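Myosin-17 (PDB 7KFL) is a plant class XI myosin, probably an actin-based motor, whose globular tail serves as its cargo-binding domain. Local coordinates at residues A[38-42]-A[43-47]; A[152-155]-A[156-159]. All blocks are in the same frame, centred on the assembly; numbering follows the deposited sequence.

Interaction 1 of 2, residues A[38-42]-A[43-47]; sequences KCLLH and WRSFE
W43 lays its indole over C39, one helical turn earlier. With CG anti to the carbonyl carbon and beside its own N (chi1 -59°), the ring folds back along the helix until C39 CB stands 3.8 Å from the centroid of the six-membered ring, a CH-pi contact over the face. C39 O lies above that indole too, 3.2 Å from W43 CG, while accepting a nearly straight hydrogen bond from W43 N (2.8 Å). With an alanine in its place, C39 CB would probably lose its CH-pi partner and a gap open beside N11 of helix 4-20. R44 is the first residue to leave helical torsions, with a positive phi of 62°, and its N reaches L41 O only weakly. S45 N then bonds to L40 O at 2.8 Å, in the carbonyl plane; this six-to-one bond, with the weak one inside it, makes a Schellman motif ending the helix. S45 CB also rests against L40 CD2 (3.7 Å). F46 meets L40 at about a right angle, taking L40 CB over one ring face (CZ to CB 3.8 Å), whereas L41 CD1 comes to its edge. E47 closes a type I turn begun at R44, its carboxylate held to R44's guanidinium by charge alone.

Interaction 2 of 2, residues A[152-155]-A[156-159]; sequences ALLF and KQQL
From A152 to L159 the backbone is uninterrupted alpha helix, each N-H of K156, Q157, Q158 and L159 bonding to the carbonyl four residues back. The first two of these bonds are longer, 3.2 Å from K156 N to A152 O and a weak one at Q157, while L159 N approaches F155 O to 2.7 Å. Among the side chains, F155 and L159 lie side by side and point the same way. Each has its CG anti to the backbone N (chi1 175° in F155), which swings ring and isobutyl group off the same flank, and L159 CD2 touches the ring obliquely, 4.1 Å from F155 CZ. Both are buried: L159 presses on L84 and L85 of helix 71-89, and F155 reaches L88 there as well as F54, I57 and I58 of helix 53-65. L154 looks outward. Q158 runs extended across it at a slant, its amide nitrogen NE2 3.6 Å from L154 CG and equally near CD2, a van der Waals contact of the amide against the leucine's branch. Lower down the same glutamine, CG packs 3.3 Å from L154 O, the same oxygen that accepts the Q158 N-H. With F155 and L159 turned inward and L154 and Q157 exposed, this is the i to i+4 pairing of an amphipathic helix, here near the start of the long helix 150-186 in this predominantly helical cargo-binding domain.

Overall arrangement
Both interactions lie on the same side of the chain's centre, interaction 1 about 34 Å from it and interaction 2 about 24 Å. Their own centres are about 14 Å apart and they touch directly, F46 O packing 3.8 Å from A152 CB. F46 is also tied by backbone hydrogen bonding to K149, just ahead of helix 150-186, so the turn that ends helix 31-43 is joined to the beginning of the later helix. Helix 53-65 is common to both: F54 meets L40 and F46 of interaction 1, and A152 and F155 of interaction 2. The two local contacts thus feed one hydrophobic core built from chain regions a hundred residues apart.

Interaction 1 of 2, residues A[38-42]-A[43-47]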
loop_
_atom_site.group_PDB
_atom_site.type_symbol
_atom_site.label_atom_id
_atom_site.label_comp_id
_atom_site.label_asym_id
_atom_site.label_seq_id
_atom_site.Cartn_x
_atom_site.Cartn_y
_atom_site.Cartn_z
ATOM N N LYS A 38 12.039 14.693 22.697
ATOM C CA LYS A 38 12.651 15.765 23.530
ATOM C C LYS A 38 12.719 15.328 24.998
ATOM O O LYS A 38 13.781 15.537 25.616
ATOM C CB LYS A 38 11.876 17.073 23.362
ATOM C CG LYS A 38 12.112 17.761 22.028
ATOM C CD LYS A 38 11.568 19.162 21.963
ATOM C CE LYS A 38 12.039 19.899 20.729
ATOM N NZ LYS A 38 11.214 21.101 20.479
ATOM N N CYS A 39 11.637 14.754 25.533
ATOM C CA CYS A 39 11.585 14.161 26.898
ATOM C C CYS A 39 12.726 13.151 27.069
ATOM O O CYS A 39 13.478 13.268 28.058
ATOM C CB CYS A 39 10.250 13.474 27.161
ATOM S SG CYS A 39 8.864 14.631 27.290
ATOM N N LEU A 40 12.851 12.207 26.131
ATOM C CA LEU A 40 13.876 11.131 26.156
ATOM C C LEU A 40 15.273 11.759 26.075
ATOM O O LEU A 40 16.201 11.221 26.718
ATOM C CB LEU A 40 13.634 10.163 24.991
ATOM C CG LEU A 40 12.301 9.411 25.000
ATOM C CD1 LEU A 40 12.227 8.448 23.826
ATOM C CD2 LEU A 40 12.079 8.667 26.310
ATOM N N LEU A 41 15.410 12.850 25.316
ATOM C CA LEU A 41 16.684 13.602 25.151
ATOM C C LEU A 41 16.977 14.376 26.445
ATOM O O LEU A 41 18.145 14.367 26.887
ATOM C CB LEU A 41 16.562 14.537 23.943
ATOM C CG LEU A 41 17.867 14.861 23.216
ATOM C CD1 LEU A 41 18.462 13.617 22.569
ATOM C CD2 LEU A 41 17.644 15.942 22.170
ATOM N N HIS A 42 15.945 14.993 27.032
ATOM C CA HIS A 42 16.001 15.757 28.309
ATOM C C HIS A 42 16.426 14.823 29.450
ATOM O O HIS A 42 17.411 15.151 30.144
ATOM C CB HIS A 42 14.646 16.434 28.578
ATOM C CG HIS A 42 14.624 17.308 29.789
ATOM N ND1 HIS A 42 15.350 18.482 29.869
ATOM C CD2 HIS A 42 13.958 17.194 30.960
ATOM C CE1 HIS A 42 15.140 19.047 31.041
ATOM N NE2 HIS A 42 14.288 18.277 31.728
ATOM N N TRP A 43 15.724 13.695 29.613
ATOM C CA TRP A 43 15.935 12.705 30.705
ATOM C C TRP A 43 17.182 11.847 30.440
ATOM O O TRP A 43 17.609 11.142 31.376
ATOM C CB TRP A 43 14.695 11.818 30.881
ATOM C CG TRP A 43 13.436 12.564 31.200
ATOM C CD1 TRP A 43 13.320 13.730 31.901
ATOM C CD2 TRP A 43 12.095 12.173 30.852
ATOM N NE1 TRP A 43 12.005 14.098 32.000
ATOM C CE2 TRP A 43 11.231 13.161 31.369
ATOM C CE3 TRP A 43 11.543 11.093 30.153
ATOM C CZ2 TRP A 43 9.847 13.097 31.205
ATOM C CZ3 TRP A 43 10.176 11.028 29.994
ATOM C CH2 TRP A 43 9.341 12.018 30.514
ATOM N N ARG A 44 17.726 11.892 29.219
ATOM C CA ARG A 44 18.870 11.056 28.758
ATOM C C ARG A 44 18.463 9.577 28.827
ATOM O O ARG A 44 19.287 8.755 29.257
ATOM C CB ARG A 44 20.125 11.358 29.588
ATOM C CG ARG A 44 20.541 12.822 29.579
ATOM C CD ARG A 44 21.636 13.127 30.585
ATOM N NE ARG A 44 22.871 12.393 30.321
ATOM C CZ ARG A 44 23.869 12.808 29.540
ATOM N NH1 ARG A 44 23.805 13.975 28.917
ATOM N NH2 ARG A 44 24.938 12.044 29.383
ATOM N N SER A 45 17.235 9.262 28.397
ATOM C CA SER A 45 16.618 7.910 28.443
ATOM C C SER A 45 17.280 6.979 27.421
ATOM O O SER A 45 17.149 5.749 27.572
ATOM C CB SER A 45 15.130 7.981 28.219
ATOM O OG SER A 45 14.485 8.627 29.304
ATOM N N PHE A 46 17.954 7.540 26.414
ATOM C CA PHE A 46 18.718 6.776 25.395
ATOM C C PHE A 46 19.997 6.208 26.027
ATOM O O PHE A 46 20.551 5.250 25.461
ATOM C CB PHE A 46 19.035 7.649 24.176
ATOM C CG PHE A 46 17.833 8.142 23.406
ATOM C CD1 PHE A 46 16.821 7.274 23.023
ATOM C CD2 PHE A 46 17.721 9.477 23.044
ATOM C CE1 PHE A 46 15.722 7.731 22.310
ATOM C CE2 PHE A 46 16.623 9.932 22.330
ATOM C CZ PHE A 46 15.625 9.059 21.964
ATOM N N GLU A 47 20.436 6.764 27.164
ATOM C CA GLU A 47 21.747 6.459 27.800
ATOM C C GLU A 47 21.580 5.657 29.102
ATOM O O GLU A 47 22.621 5.273 29.668
ATOM C CB GLU A 47 22.510 7.761 28.057
ATOM C CG GLU A 47 23.092 8.372 26.797
ATOM C CD GLU A 47 23.573 9.805 26.952
ATOM O OE1 GLU A 47 22.717 10.701 27.133
ATOM O OE2 GLU A 47 24.801 10.020 26.899
#

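Interaction 2 of 2, residues A[152-155]-A[156-159]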
loop_
_atom_site.group_PDB
_atom_site.type_symbol
_atom_site.label_atom_id
_atom_site.label_comp_id
_atom_site.label_asym_id
_atom_site.label_seq_id
_atom_site.Cartn_x
_atom_site.Cartn_y
_atom_site.Cartn_z
ATOM N N ALA A 152 17.080 1.377 24.543
ATOM C CA ALA A 152 16.847 2.348 23.447
ATOM C C ALA A 152 16.942 1.660 22.080
ATOM O O ALA A 152 16.146 2.018 21.191
ATOM C CB ALA A 152 17.832 3.485 23.557
ATOM N N LEU A 153 17.887 0.730 21.908
ATOM C CA LEU A 153 18.099 -0.010 20.632
ATOM C C LEU A 153 16.928 -0.970 20.399
ATOM O O LEU A 153 16.527 -1.129 19.225
ATOM C CB LEU A 153 19.429 -0.769 20.685
ATOM C CG LEU A 153 20.684 0.097 20.801
ATOM C CD1 LEU A 153 21.915 -0.770 21.014
ATOM C CD2 LEU A 153 20.862 0.983 19.575
ATOM N N LEU A 154 16.408 -1.581 21.470
ATOM C CA LEU A 154 15.213 -2.468 21.427
ATOM C C LEU A 154 13.989 -1.642 21.021
ATOM O O LEU A 154 13.143 -2.171 20.273
ATOM C CB LEU A 154 14.995 -3.115 22.799
ATOM C CG LEU A 154 13.810 -4.079 22.888
ATOM C CD1 LEU A 154 14.039 -5.304 22.018
ATOM C CD2 LEU A 154 13.544 -4.493 24.327
ATOM N N PHE A 155 13.902 -0.400 21.509
ATOM C CA PHE A 155 12.765 0.529 21.268
ATOM C C PHE A 155 12.693 0.890 19.780
ATOM O O PHE A 155 11.581 0.853 19.217
ATOM C CB PHE A 155 12.891 1.789 22.124
ATOM C CG PHE A 155 11.838 2.829 21.837
ATOM C CD1 PHE A 155 10.501 2.576 22.106
ATOM C CD2 PHE A 155 12.180 4.056 21.286
ATOM C CE1 PHE A 155 9.532 3.530 21.836
ATOM C CE2 PHE A 155 11.209 5.008 21.020
ATOM C CZ PHE A 155 9.887 4.745 21.294
ATOM N N LYS A 156 13.830 1.242 19.169
ATOM C CA LYS A 156 13.923 1.559 17.718
ATOM C C LYS A 156 13.411 0.357 16.916
ATOM O O LYS A 156 12.631 0.561 15.972
ATOM C CB LYS A 156 15.360 1.924 17.328
ATOM C CG LYS A 156 15.593 2.083 15.831
ATOM C CD LYS A 156 16.795 2.935 15.489
ATOM C CE LYS A 156 17.365 2.629 14.120
ATOM N NZ LYS A 156 18.187 1.394 14.134
ATOM N N GLN A 157 13.830 -0.850 17.302
ATOM C CA GLN A 157 13.429 -2.137 16.675
ATOM C C GLN A 157 11.926 -2.367 16.887
ATOM O O GLN A 157 11.246 -2.726 15.907
ATOM C CB GLN A 157 14.284 -3.263 17.256
ATOM C CG GLN A 157 13.801 -4.662 16.905
ATOM C CD GLN A 157 14.735 -5.705 17.465
ATOM O OE1 GLN A 157 15.954 -5.615 17.311
ATOM N NE2 GLN A 157 14.172 -6.701 18.131
ATOM N N GLN A 158 11.427 -2.171 18.112
ATOM C CA GLN A 158 9.990 -2.343 18.462
ATOM C C GLN A 158 9.146 -1.287 17.733
ATOM O O GLN A 158 8.064 -1.648 17.223
ATOM C CB GLN A 158 9.784 -2.272 19.977
ATOM C CG GLN A 158 10.160 -3.559 20.700
ATOM C CD GLN A 158 9.903 -3.501 22.187
ATOM O OE1 GLN A 158 9.372 -2.528 22.713
ATOM N NE2 GLN A 158 10.275 -4.561 22.882
ATOM N N LEU A 159 9.613 -0.036 17.674
ATOM C CA LEU A 159 8.884 1.080 17.009
ATOM C C LEU A 159 8.850 0.846 15.493
ATOM O O LEU A 159 7.793 1.119 14.882
ATOM C CB LEU A 159 9.545 2.420 17.349
ATOM C CG LEU A 159 8.807 3.663 16.849
ATOM C CD1 LEU A 159 7.392 3.726 17.404
ATOM C CD2 LEU A 159 9.570 4.928 17.210
#